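Local coordinates for cytochrome c-552/4 domain-containing protein (Ignicoccus hospitalis KIN4/I, PDB 4QO5) that binds eight c-type hemes and calcium as a membrane-associated octaheme cytochrome c, and probably takes part in electron transfer or redox chemistry, at residues Glu88-Thr93 / Asn207-Leu212; Arg140-Ala145 / Thr459-Tyr464; Trp250-His255 / Gln489-Phe494. All blocks are in the same frame, centred on the assembly; numbering follows the deposited sequence.

Contact 1: residues Glu88-Thr93 / Asn207-Leu212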
loop_
_atom_site.group_PDB
_atom_site.type_symbol
_atom_site.label_atom_id
_atom_site.label_comp_id
_atom_site.label_asym_id
_atom_site.label_seq_id
_atom_site.Cartn_x
_atom_site.Cartn_y
_atom_site.Cartn_z
ATOM N N GLU A 88 29.335 31.397 13.944
ATOM C CA GLU A 88 28.918 32.096 15.156
ATOM C C GLU A 88 27.405 32.035 15.403
ATOM O O GLU A 88 26.951 32.234 16.529
ATOM C CB GLU A 88 29.397 33.556 15.112
ATOM C CG GLU A 88 28.620 34.467 14.144
ATOM C CD GLU A 88 28.915 34.201 12.661
ATOM O OE1 GLU A 88 29.844 33.428 12.352
ATOM O OE2 GLU A 88 28.209 34.768 11.799
ATOM N N LYS A 89 26.628 31.756 14.356
ATOM C CA LYS A 89 25.175 31.665 14.481
ATOM C C LYS A 89 24.669 30.265 14.834
ATOM O O LYS A 89 23.476 30.072 15.076
ATOM C CB LYS A 89 24.503 32.111 13.178
ATOM C CG LYS A 89 24.847 33.531 12.761
ATOM C CD LYS A 89 24.167 33.883 11.443
ATOM C CE LYS A 89 24.478 35.317 11.012
ATOM N NZ LYS A 89 23.936 35.611 9.650
ATOM N N HIS A 90 25.564 29.284 14.850
ATOM C CA HIS A 90 25.148 27.914 15.108
ATOM C C HIS A 90 25.738 27.398 16.413
ATOM O O HIS A 90 26.945 27.259 16.522
ATOM C CB HIS A 90 25.578 27.011 13.955
ATOM C CG HIS A 90 24.908 27.332 12.654
ATOM N ND1 HIS A 90 23.693 26.793 12.291
ATOM C CD2 HIS A 90 25.288 28.134 11.629
ATOM C CE1 HIS A 90 23.357 27.239 11.093
ATOM N NE2 HIS A 90 24.308 28.052 10.669
ATOM N N PRO A 91 24.875 27.117 17.404
ATOM C CA PRO A 91 25.258 26.547 18.702
ATOM C C PRO A 91 25.890 25.158 18.569
ATOM O O PRO A 91 26.587 24.731 19.492
ATOM C CB PRO A 91 23.922 26.437 19.442
ATOM C CG PRO A 91 23.058 27.494 18.811
ATOM C CD PRO A 91 23.443 27.467 17.360
ATOM N N ASP A 92 25.636 24.467 17.461
ATOM C CA ASP A 92 26.254 23.160 17.232
ATOM C C ASP A 92 27.555 23.271 16.437
ATOM O O ASP A 92 28.059 22.277 15.909
ATOM C CB ASP A 92 25.279 22.146 16.601
ATOM C CG ASP A 92 24.654 22.631 15.298
ATOM O OD1 ASP A 92 24.582 23.858 15.071
ATOM O OD2 ASP A 92 24.200 21.762 14.505
ATOM N N THR A 93 28.112 24.480 16.380
ATOM C CA THR A 93 29.429 24.650 15.779
ATOM C C THR A 93 30.498 24.008 16.665
ATOM O O THR A 93 30.571 24.286 17.865
ATOM C CB THR A 93 29.766 26.132 15.545
ATOM O OG1 THR A 93 28.966 26.611 14.458
ATOM C CG2 THR A 93 31.233 26.296 15.188
ATOM N N ASN A 207 15.321 24.473 14.510
ATOM C CA ASN A 207 16.757 24.265 14.421
ATOM C C ASN A 207 17.523 24.955 15.542
ATOM O O ASN A 207 16.981 25.837 16.209
ATOM C CB ASN A 207 17.235 24.752 13.055
ATOM C CG ASN A 207 16.648 23.936 11.935
ATOM O OD1 ASN A 207 16.967 22.757 11.787
ATOM N ND2 ASN A 207 15.775 24.544 11.156
ATOM N N PRO A 208 18.783 24.543 15.758
ATOM C CA PRO A 208 19.593 25.164 16.812
ATOM C C PRO A 208 19.800 26.677 16.645
ATOM O O PRO A 208 19.990 27.363 17.647
ATOM C CB PRO A 208 20.936 24.429 16.702
ATOM C CG PRO A 208 20.615 23.110 16.088
ATOM C CD PRO A 208 19.463 23.388 15.136
ATOM N N ASP A 209 19.779 27.182 15.414
ATOM C CA ASP A 209 19.946 28.620 15.161
ATOM C C ASP A 209 18.613 29.365 15.218
ATOM O O ASP A 209 18.545 30.567 14.946
ATOM C CB ASP A 209 20.649 28.871 13.812
ATOM C CG ASP A 209 19.801 28.437 12.609
ATOM O OD1 ASP A 209 20.219 28.698 11.456
ATOM O OD2 ASP A 209 18.727 27.835 12.810
ATOM N N GLY A 210 17.552 28.643 15.559
ATOM C CA GLY A 210 16.243 29.246 15.707
ATOM C C GLY A 210 15.416 29.318 14.434
ATOM O O GLY A 210 14.226 29.633 14.487
ATOM N N SER A 211 16.028 29.043 13.285
ATOM C CA SER A 211 15.253 29.004 12.055
ATOM C C SER A 211 14.323 27.796 12.086
ATOM O O SER A 211 14.545 26.842 12.844
ATOM C CB SER A 211 16.149 28.972 10.808
ATOM O OG SER A 211 16.945 27.799 10.758
ATOM N N LEU A 212 13.277 27.851 11.269
ATOM C CA LEU A 212 12.282 26.787 11.221
ATOM C C LEU A 212 12.306 26.018 9.908
ATOM O O LEU A 212 12.267 26.605 8.822
ATOM C CB LEU A 212 10.876 27.367 11.408
ATOM C CG LEU A 212 10.623 28.177 12.673
ATOM C CD1 LEU A 212 9.161 28.599 12.691
ATOM C CD2 LEU A 212 10.987 27.369 13.912
#

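Contact 2: residues Arg140-Ala145 / Thr459-Tyr464. With CA (calcium ion), chain J; NAG (2-acetamido-2-deoxy-beta-D-glucopyranose), chain K; HEC (heme c), chain E.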
loop_
_atom_site.group_PDB
_atom_site.type_symbol
_atom_site.label_atom_id
_atom_site.label_comp_id
_atom_site.label_asym_id
_atom_site.label_seq_id
_atom_site.Cartn_x
_atom_site.Cartn_y
_atom_site.Cartn_z
ATOM N N ARG A 140 -2.585 19.654 20.973
ATOM C CA ARG A 140 -1.617 18.988 21.840
ATOM C C ARG A 140 -2.302 17.957 22.732
ATOM O O ARG A 140 -1.710 16.926 23.086
ATOM C CB ARG A 140 -0.851 20.024 22.668
ATOM C CG ARG A 140 0.110 19.440 23.679
ATOM C CD ARG A 140 1.160 18.560 23.006
ATOM N NE ARG A 140 2.252 18.233 23.922
ATOM C CZ ARG A 140 3.202 19.094 24.279
ATOM N NH1 ARG A 140 3.189 20.331 23.798
ATOM N NH2 ARG A 140 4.165 18.718 25.111
ATOM N N ALA A 141 -3.552 18.231 23.092
ATOM C CA ALA A 141 -4.333 17.275 23.854
ATOM C C ALA A 141 -4.566 16.002 23.035
ATOM O O ALA A 141 -4.554 14.891 23.576
ATOM C CB ALA A 141 -5.644 17.889 24.289
ATOM N N LEU A 142 -4.760 16.168 21.728
ATOM C CA LEU A 142 -4.919 15.025 20.831
ATOM C C LEU A 142 -3.606 14.244 20.740
ATOM O O LEU A 142 -3.601 13.008 20.795
ATOM C CB LEU A 142 -5.372 15.479 19.443
ATOM C CG LEU A 142 -5.638 14.344 18.442
ATOM C CD1 LEU A 142 -6.672 13.375 19.000
ATOM C CD2 LEU A 142 -6.101 14.915 17.109
ATOM N N VAL A 143 -2.497 14.972 20.610
ATOM C CA VAL A 143 -1.168 14.361 20.627
ATOM C C VAL A 143 -1.024 13.510 21.874
ATOM O O VAL A 143 -0.689 12.323 21.812
ATOM C CB VAL A 143 -0.038 15.421 20.617
ATOM C CG1 VAL A 143 1.301 14.778 20.965
ATOM C CG2 VAL A 143 0.034 16.131 19.266
ATOM N N ASN A 144 -1.309 14.119 23.014
ATOM C CA ASN A 144 -1.210 13.427 24.277
ATOM C C ASN A 144 -2.084 12.203 24.446
ATOM O O ASN A 144 -1.628 11.175 24.960
ATOM C CB ASN A 144 -1.540 14.383 25.383
ATOM C CG ASN A 144 -0.346 15.039 25.885
ATOM O OD1 ASN A 144 0.525 15.476 25.102
ATOM N ND2 ASN A 144 -0.216 15.051 27.204
ATOM N N ALA A 145 -3.347 12.330 24.046
ATOM C CA ALA A 145 -4.286 11.213 24.154
ATOM C C ALA A 145 -3.856 10.049 23.272
ATOM O O ALA A 145 -4.214 8.890 23.528
ATOM C CB ALA A 145 -5.702 11.670 23.779
ATOM N N THR A 459 -9.236 15.043 27.853
ATOM C CA THR A 459 -10.468 14.298 28.108
ATOM C C THR A 459 -11.447 14.331 26.940
ATOM O O THR A 459 -12.478 13.651 26.966
ATOM C CB THR A 459 -11.202 14.829 29.359
ATOM O OG1 THR A 459 -11.655 16.175 29.122
ATOM C CG2 THR A 459 -10.286 14.798 30.561
ATOM N N LEU A 460 -11.138 15.133 25.925
ATOM C CA LEU A 460 -11.946 15.173 24.711
ATOM C C LEU A 460 -11.693 13.954 23.842
ATOM O O LEU A 460 -12.537 13.601 23.023
ATOM C CB LEU A 460 -11.622 16.419 23.890
ATOM C CG LEU A 460 -12.004 17.759 24.511
ATOM C CD1 LEU A 460 -11.270 18.890 23.802
ATOM C CD2 LEU A 460 -13.519 17.935 24.400
ATOM N N PHE A 461 -10.534 13.316 24.032
ATOM C CA PHE A 461 -10.007 12.378 23.052
ATOM C C PHE A 461 -9.526 11.068 23.667
ATOM O O PHE A 461 -8.874 10.280 22.983
ATOM C CB PHE A 461 -8.798 12.985 22.319
ATOM C CG PHE A 461 -9.046 14.345 21.734
ATOM C CD1 PHE A 461 -9.971 14.519 20.714
ATOM C CD2 PHE A 461 -8.322 15.441 22.177
ATOM C CE1 PHE A 461 -10.189 15.769 20.172
ATOM C CE2 PHE A 461 -8.533 16.684 21.645
ATOM C CZ PHE A 461 -9.464 16.853 20.634
ATOM N N ASP A 462 -9.835 10.837 24.939
ATOM C CA ASP A 462 -9.167 9.769 25.678
ATOM C C ASP A 462 -9.966 8.479 25.840
ATOM O O ASP A 462 -9.473 7.514 26.421
ATOM C CB ASP A 462 -8.668 10.272 27.044
ATOM C CG ASP A 462 -9.791 10.758 27.946
ATOM O OD1 ASP A 462 -10.952 10.791 27.496
ATOM O OD2 ASP A 462 -9.498 11.143 29.105
ATOM N N GLU A 463 -11.187 8.453 25.321
ATOM C CA GLU A 463 -12.003 7.252 25.413
ATOM C C GLU A 463 -12.417 6.741 24.035
ATOM O O GLU A 463 -12.346 7.467 23.048
ATOM C CB GLU A 463 -13.240 7.492 26.280
ATOM C CG GLU A 463 -12.937 7.819 27.718
ATOM C CD GLU A 463 -14.162 8.348 28.449
ATOM O OE1 GLU A 463 -14.927 7.529 28.999
ATOM O OE2 GLU A 463 -14.360 9.581 28.463
ATOM N N TYR A 464 -12.842 5.486 23.986
ATOM C CA TYR A 464 -13.100 4.805 22.718
ATOM C C TYR A 464 -14.129 5.501 21.825
ATOM O O TYR A 464 -13.859 5.742 20.654
ATOM C CB TYR A 464 -13.484 3.338 22.955
ATOM C CG TYR A 464 -13.655 2.552 21.676
ATOM C CD1 TYR A 464 -12.573 2.313 20.839
ATOM C CD2 TYR A 464 -14.900 2.067 21.294
ATOM C CE1 TYR A 464 -12.723 1.606 19.661
ATOM C CE2 TYR A 464 -15.058 1.358 20.116
ATOM C CZ TYR A 464 -13.960 1.131 19.305
ATOM O OH TYR A 464 -14.092 0.416 18.137
HETATM CA CA CA J . -13.193 11.599 27.692
HETATM C C1 NAG K . 0.943 17.616 26.998
HETATM C C2 NAG K . 0.103 18.412 27.934
HETATM C C3 NAG K . 1.021 19.206 28.847
HETATM C C4 NAG K . 1.982 18.251 29.570
HETATM C C5 NAG K . 2.651 17.277 28.588
HETATM C C6 NAG K . 3.433 16.177 29.271
HETATM C C7 NAG K . -2.119 19.055 27.070
HETATM C C8 NAG K . -2.891 20.078 26.288
HETATM N N2 NAG K . -0.808 19.291 27.208
HETATM O O3 NAG K . 0.244 19.965 29.764
HETATM O O4 NAG K . 3.018 18.975 30.214
HETATM O O5 NAG K . 1.680 16.643 27.742
HETATM O O6 NAG K . 2.750 15.660 30.404
HETATM O O7 NAG K . -2.669 18.069 27.561
HETATM FE FE HEC E . -0.332 15.452 11.629
HETATM C CHA HEC E . -1.686 18.187 9.954
HETATM C CHB HEC E . -2.228 16.278 14.354
HETATM C CHC HEC E . 0.801 12.655 13.285
HETATM C CHD HEC E . 1.094 14.346 8.754
HETATM N NA HEC E . -1.726 16.919 12.028
HETATM C C1A HEC E . -2.055 18.013 11.263
HETATM C C2A HEC E . -2.843 18.920 12.075
HETATM C C3A HEC E . -2.981 18.362 13.277
HETATM C C4A HEC E . -2.293 17.103 13.268
HETATM C CMA HEC E . -3.740 18.885 14.513
HETATM C CAA HEC E . -3.401 20.294 11.637
HETATM C CBA HEC E . -2.431 21.316 12.241
HETATM C CGA HEC E . -2.742 22.739 11.832
HETATM O O1A HEC E . -3.144 23.547 12.709
HETATM O O2A HEC E . -2.584 23.061 10.632
HETATM N NB HEC E . -0.637 14.674 13.438
HETATM C C1B HEC E . -1.482 15.131 14.419
HETATM C C2B HEC E . -1.388 14.283 15.577
HETATM C C3B HEC E . -0.609 13.247 15.238
HETATM C C4B HEC E . -0.070 13.507 13.924
HETATM C CMB HEC E . -2.266 14.469 16.839
HETATM C CAB HEC E . -0.202 11.957 15.986
HETATM C CBB HEC E . -1.075 11.426 17.143
HETATM N NC HEC E . 0.676 13.794 11.159
HETATM C C1C HEC E . 1.160 12.795 11.972
HETATM C C2C HEC E . 2.190 12.066 11.260
HETATM C C3C HEC E . 2.077 12.488 9.992
HETATM C C4C HEC E . 1.241 13.627 9.922
HETATM C CMC HEC E . 2.805 10.757 11.821
HETATM C CAC HEC E . 2.710 12.125 8.659
HETATM C CBC HEC E . 2.562 10.595 8.399
HETATM N ND HEC E . -0.290 16.158 9.670
HETATM C C1D HEC E . 0.354 15.505 8.634
HETATM C C2D HEC E . 0.100 16.208 7.406
HETATM C C3D HEC E . -0.779 17.395 7.771
HETATM C C4D HEC E . -0.971 17.287 9.195
HETATM C CMD HEC E . 0.613 15.832 6.013
HETATM C CAD HEC E . -1.376 18.462 6.822
HETATM C CBD HEC E . -2.546 17.800 6.100
HETATM C CGD HEC E . -3.343 18.805 5.313
HETATM O O1D HEC E . -4.108 18.369 4.417
HETATM O O2D HEC E . -3.221 20.024 5.565
HETATM O O HOH W 1 -12.195 11.623 29.848
HETATM O O HOH W 2 -2.244 14.041 10.802
#

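Contact 3: residues Trp250-His255 / Gln489-Phe494. With HEC (heme c), chain I.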
loop_
_atom_site.group_PDB
_atom_site.type_symbol
_atom_site.label_atom_id
_atom_site.label_comp_id
_atom_site.label_asym_id
_atom_site.label_seq_id
_atom_site.Cartn_x
_atom_site.Cartn_y
_atom_site.Cartn_z
ATOM N N TRP A 250 -3.346 9.447 -4.941
ATOM C CA TRP A 250 -2.655 9.682 -6.209
ATOM C C TRP A 250 -2.222 8.386 -6.887
ATOM O O TRP A 250 -2.340 8.249 -8.095
ATOM C CB TRP A 250 -1.444 10.568 -5.986
ATOM C CG TRP A 250 -0.705 10.931 -7.235
ATOM C CD1 TRP A 250 -0.948 11.987 -8.040
ATOM C CD2 TRP A 250 0.404 10.230 -7.806
ATOM N NE1 TRP A 250 -0.053 11.994 -9.099
ATOM C CE2 TRP A 250 0.794 10.927 -8.963
ATOM C CE3 TRP A 250 1.106 9.074 -7.448
ATOM C CZ2 TRP A 250 1.857 10.503 -9.772
ATOM C CZ3 TRP A 250 2.150 8.656 -8.247
ATOM C CH2 TRP A 250 2.522 9.360 -9.386
ATOM N N LYS A 251 -1.670 7.456 -6.109
ATOM C CA LYS A 251 -1.253 6.169 -6.649
ATOM C C LYS A 251 -2.392 5.432 -7.364
ATOM O O LYS A 251 -2.168 4.806 -8.404
ATOM C CB LYS A 251 -0.639 5.282 -5.546
ATOM N N GLU A 252 -3.605 5.493 -6.814
ATOM C CA GLU A 252 -4.733 4.810 -7.460
ATOM C C GLU A 252 -5.338 5.628 -8.601
ATOM O O GLU A 252 -6.022 5.084 -9.458
ATOM C CB GLU A 252 -5.816 4.376 -6.444
ATOM C CG GLU A 252 -6.563 5.511 -5.750
ATOM C CD GLU A 252 -7.909 5.079 -5.148
ATOM O OE1 GLU A 252 -8.545 4.146 -5.685
ATOM O OE2 GLU A 252 -8.352 5.697 -4.152
ATOM N N SER A 253 -5.075 6.930 -8.624
ATOM C CA SER A 253 -5.594 7.799 -9.674
ATOM C C SER A 253 -4.955 7.496 -11.017
ATOM O O SER A 253 -3.851 6.972 -11.079
ATOM C CB SER A 253 -5.321 9.276 -9.336
ATOM O OG SER A 253 -3.962 9.642 -9.584
ATOM N N LYS A 254 -5.652 7.825 -12.101
ATOM C CA LYS A 254 -5.078 7.605 -13.422
ATOM C C LYS A 254 -3.794 8.401 -13.635
ATOM O O LYS A 254 -2.885 7.927 -14.320
ATOM C CB LYS A 254 -6.112 7.889 -14.529
ATOM C CG LYS A 254 -7.363 7.026 -14.382
ATOM C CD LYS A 254 -8.372 7.230 -15.526
ATOM C CE LYS A 254 -8.016 6.410 -16.753
ATOM N NZ LYS A 254 -9.118 6.460 -17.781
ATOM N N HIS A 255 -3.701 9.603 -13.061
ATOM C CA HIS A 255 -2.460 10.363 -13.132
ATOM C C HIS A 255 -1.307 9.502 -12.618
ATOM O O HIS A 255 -0.248 9.425 -13.239
ATOM C CB HIS A 255 -2.519 11.580 -12.228
ATOM C CG HIS A 255 -3.540 12.584 -12.644
ATOM N ND1 HIS A 255 -4.295 13.289 -11.737
ATOM C CD2 HIS A 255 -3.940 12.989 -13.869
ATOM C CE1 HIS A 255 -5.118 14.094 -12.384
ATOM N NE2 HIS A 255 -4.909 13.939 -13.671
ATOM N N GLN A 489 -10.475 6.580 -5.815
ATOM C CA GLN A 489 -11.647 5.743 -5.969
ATOM C C GLN A 489 -11.920 5.016 -4.652
ATOM O O GLN A 489 -12.903 5.299 -3.970
ATOM C CB GLN A 489 -11.451 4.750 -7.122
ATOM C CG GLN A 489 -11.448 5.399 -8.516
ATOM C CD GLN A 489 -10.061 5.836 -8.972
ATOM O OE1 GLN A 489 -9.043 5.443 -8.395
ATOM N NE2 GLN A 489 -10.017 6.655 -10.013
ATOM N N ASP A 490 -11.040 4.099 -4.264
ATOM C CA ASP A 490 -11.327 3.339 -3.048
ATOM C C ASP A 490 -11.110 4.131 -1.762
ATOM O O ASP A 490 -11.743 3.836 -0.750
ATOM C CB ASP A 490 -10.635 1.969 -3.030
ATOM C CG ASP A 490 -11.546 0.867 -2.485
ATOM O OD1 ASP A 490 -12.750 1.130 -2.231
ATOM O OD2 ASP A 490 -11.076 -0.280 -2.355
ATOM N N TRP A 491 -10.269 5.168 -1.799
ATOM C CA TRP A 491 -10.115 6.012 -0.614
ATOM C C TRP A 491 -11.380 6.823 -0.324
ATOM O O TRP A 491 -11.589 7.282 0.791
ATOM C CB TRP A 491 -8.850 6.898 -0.679
ATOM C CG TRP A 491 -7.783 6.310 0.170
ATOM C CD1 TRP A 491 -7.518 6.605 1.469
ATOM C CD2 TRP A 491 -6.910 5.239 -0.187
ATOM N NE1 TRP A 491 -6.506 5.798 1.940
ATOM C CE2 TRP A 491 -6.107 4.958 0.935
ATOM C CE3 TRP A 491 -6.714 4.502 -1.360
ATOM C CZ2 TRP A 491 -5.131 3.962 0.929
ATOM C CZ3 TRP A 491 -5.742 3.523 -1.372
ATOM C CH2 TRP A 491 -4.962 3.258 -0.239
ATOM N N THR A 492 -12.235 6.990 -1.330
ATOM C CA THR A 492 -13.508 7.660 -1.102
ATOM C C THR A 492 -14.609 6.664 -0.738
ATOM O O THR A 492 -15.744 7.061 -0.472
ATOM C CB THR A 492 -13.992 8.428 -2.356
ATOM O OG1 THR A 492 -14.186 7.499 -3.430
ATOM C CG2 THR A 492 -12.974 9.464 -2.779
ATOM N N THR A 493 -14.281 5.372 -0.736
ATOM C CA THR A 493 -15.301 4.345 -0.582
ATOM C C THR A 493 -15.029 3.369 0.587
ATOM O O THR A 493 -15.271 3.707 1.742
ATOM C CB THR A 493 -15.496 3.584 -1.916
ATOM O OG1 THR A 493 -15.619 4.538 -2.989
ATOM C CG2 THR A 493 -16.741 2.717 -1.872
ATOM N N PHE A 494 -14.542 2.166 0.293
ATOM C CA PHE A 494 -14.478 1.120 1.313
ATOM C C PHE A 494 -13.231 1.182 2.181
ATOM O O PHE A 494 -13.271 0.828 3.357
ATOM C CB PHE A 494 -14.557 -0.267 0.678
ATOM C CG PHE A 494 -15.878 -0.572 0.038
ATOM C CD1 PHE A 494 -17.043 -0.642 0.798
ATOM C CD2 PHE A 494 -15.943 -0.846 -1.312
ATOM C CE1 PHE A 494 -18.260 -0.957 0.195
ATOM C CE2 PHE A 494 -17.140 -1.149 -1.913
ATOM C CZ PHE A 494 -18.303 -1.209 -1.156
HETATM FE FE HEC I . -5.839 14.898 -15.339
HETATM C CHA HEC I . -7.172 11.840 -16.064
HETATM C CHB HEC I . -8.738 15.770 -13.675
HETATM C CHC HEC I . -4.386 17.765 -14.221
HETATM C CHD HEC I . -3.339 14.426 -17.550
HETATM N NA HEC I . -7.581 13.977 -14.933
HETATM C C1A HEC I . -7.943 12.685 -15.312
HETATM C C2A HEC I . -9.257 12.386 -14.772
HETATM C C3A HEC I . -9.675 13.485 -14.135
HETATM C C4A HEC I . -8.648 14.492 -14.214
HETATM C CMA HEC I . -11.014 13.652 -13.393
HETATM C CAA HEC I . -10.067 11.060 -14.937
HETATM C CBA HEC I . -9.775 10.131 -13.746
HETATM C CGA HEC I . -10.783 9.009 -13.614
HETATM O O1A HEC I . -11.819 9.034 -14.321
HETATM O O2A HEC I . -10.557 8.086 -12.785
HETATM N NB HEC I . -6.454 16.493 -14.210
HETATM C C1B HEC I . -7.646 16.573 -13.510
HETATM C C2B HEC I . -7.568 17.653 -12.567
HETATM C C3B HEC I . -6.342 18.193 -12.688
HETATM C C4B HEC I . -5.647 17.491 -13.745
HETATM C CMB HEC I . -8.765 17.953 -11.625
HETATM C CAB HEC I . -5.609 19.303 -11.874
HETATM C CBB HEC I . -6.176 19.635 -10.464
HETATM N NC HEC I . -4.242 15.892 -15.809
HETATM C C1C HEC I . -3.757 17.037 -15.201
HETATM C C2C HEC I . -2.545 17.456 -15.865
HETATM C C3C HEC I . -2.182 16.399 -16.607
HETATM C C4C HEC I . -3.301 15.501 -16.710
HETATM C CMC HEC I . -1.663 18.567 -15.226
HETATM C CAC HEC I . -0.959 16.052 -17.485
HETATM C CBC HEC I . 0.406 16.573 -16.999
HETATM N ND HEC I . -5.343 13.392 -16.606
HETATM C C1D HEC I . -4.257 13.426 -17.480
HETATM C C2D HEC I . -4.236 12.236 -18.289
HETATM C C3D HEC I . -5.427 11.446 -17.810
HETATM C C4D HEC I . -6.054 12.218 -16.775
HETATM C CMD HEC I . -3.217 11.867 -19.386
HETATM C CAD HEC I . -5.882 10.070 -18.327
HETATM C CBD HEC I . -7.088 10.312 -19.235
HETATM C CGD HEC I . -7.996 9.098 -19.206
HETATM O O1D HEC I . -8.797 8.971 -18.241
HETATM O O2D HEC I . -7.950 8.263 -20.149
#

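Contact 1: residues Glu88-Thr93 / Asn207-Leu212
Asp209 reaches from the type I turn Asn207-Gly210, in the loop between strand 188-196 and helix 226-229, toward the loop between helix 79-83 and strand 94-96, and its atoms find different partners one by one. Asp209 CB lies 3.3 Å from the carbonyl O of Lys89. CG stands in the crowded position between the backbone N and the carbonyl carbon (chi1 66°), which swings the carboxylate alongside the His90 imidazole, both groups pointing the same way with planes 24° apart. Asp209 OD1 comes within 3.5 Å of His90 CE1 and is hydrogen-bonded to Thr106. OD2 turns back on its own loop: Ser211 OG, 2.7 Å from Asp209 OD2, binds on the syn lone pair, and the Ser211 N-H meets the same oxygen from above the carboxylate plane, closing an Asx turn. Beside this polar half, two prolines pack: Pro91 CD sits 4.0 Å from Pro208 CB, and Pro91 CG lies 3.3 Å from the Pro208 carbonyl O. Asp92 crosses the Pro208 ring obliquely, while its OD2 is held by Tyr195 and the Ile104 N-H. His90 stacks on His102, and its NE2 is hydrogen-bonded to Asp109 OD1. No hydrogen bond joins the two loops directly; their polar groups are anchored to surrounding residues, and what passes between them is van der Waals contact, with perhaps a mild electrostatic pull between Asp209 and His90 if the histidine is charged.

Contact 2: residues Arg140-Ala145 / Thr459-Tyr464
A single aromatic side chain, Phe461, carries nearly the whole contact from a loop whose neighbouring residues grip a calcium ion. Its CG lies anti to the carbonyl carbon (chi1 -52°), directing the ring against helix 137-147. Leu142, with CG anti to its backbone N (chi1 -177°), crosses the ring at about a right angle and lays CD1 over one face, 4.0 Å from the Phe461 ring centroid and 23° off the normal: a CH-pi contact. Leu460 CB covers the opposite face. The two alanine methyls meet Phe461 directly, Ala145 CB at 3.7 Å from Phe461 CB and Ala141 CB at 4.1 Å from Phe461 CE2. The calcium is bound by Thr459 O, Asp462 OD1 at 2.4 Å from the ion CA, Glu463 OE2 and a water, with His451 and Glu466 completing the site. Leu142 CG also touches the heme methyl CMB at 3.7 Å, and Asn144, in an Asn-Ala-Ser sequon on another side of the helix, is the probable attachment site of the N-acetylglucosamine. The chemistry is divided: calcium ties Thr459, Asp462 and Glu463 to Glu466 in helix 464-485, while the join to helix 137-147 is apolar, with no hydrogen bond across it.

Contact 3: residues Trp250-His255 / Gln489-Phe494
Glu252 drives its carboxylate into the backbone of the loop Gln489-Trp491, and three consecutive N-H groups close on it. The chain gets there with CG in the crowded position between backbone N and carbonyl carbon (chi1 66°) and is extended beyond it. OE1 takes the Asp490 N-H on its syn lone pair, with Asp490 N 2.9 Å from Glu252 OE1. OE2 accepts twice: Trp491 N, 3.1 Å from Glu252 OE2, arrives on the syn lone pair, whereas Gln489 N, 2.8 Å from Glu252 OE2, comes from above the carboxylate plane. All three bonds are nearly straight, so the buried carboxylate is fixed in rotation and probably kept ionised. Glu252 OE2 also lies in plane at the edge of the indole, 3.5 Å from Trp491 CE3. Away from this grip the contact loosens, though toward heme rather than open solvent. The Gln489 side chain bends at chi2 and slides past Glu252 in the opposite direction, its amide plane 81° from the carboxylate, to end near a heme propionate. Lys254 bends at chi3, and its NZ binds heme O1D at 2.6 Å; His255 NE2 ligates the iron at 2.1 Å, with His411 as the other axial ligand. Another copy of the protein, the third subunit, packs against Gln489 and Asp490 and accepts from Lys254 through Thr216. The contact thus joins the junction of helices 246-252 and 254-262, where Ser253 is the N-cap, to the loop between the long helices 464-485 and 498-520.

In the fold
The three contacts lie apart, with nearest atoms about 14 Å or more from one another. Contact 1 is the most superficial, partly buried between two loops; contacts 2 and 3 are buried, and both touch other subunits. Contacts 1 and 3 lie on opposite sides of the chain's centre. Helix 464-485 relates contacts 2 and 3: the loop of contact 2 leads into it and that of contact 3 leaves it, tying this C-terminal region to earlier heme-binding parts of the chain. Chemistry follows place. Contact 1 joins prolines and carboxylates without direct hydrogen bonds, contact 2 is apolar beside calcium and glycan, and contact 3 relies on a buried charge gripped by backbone N-H groups.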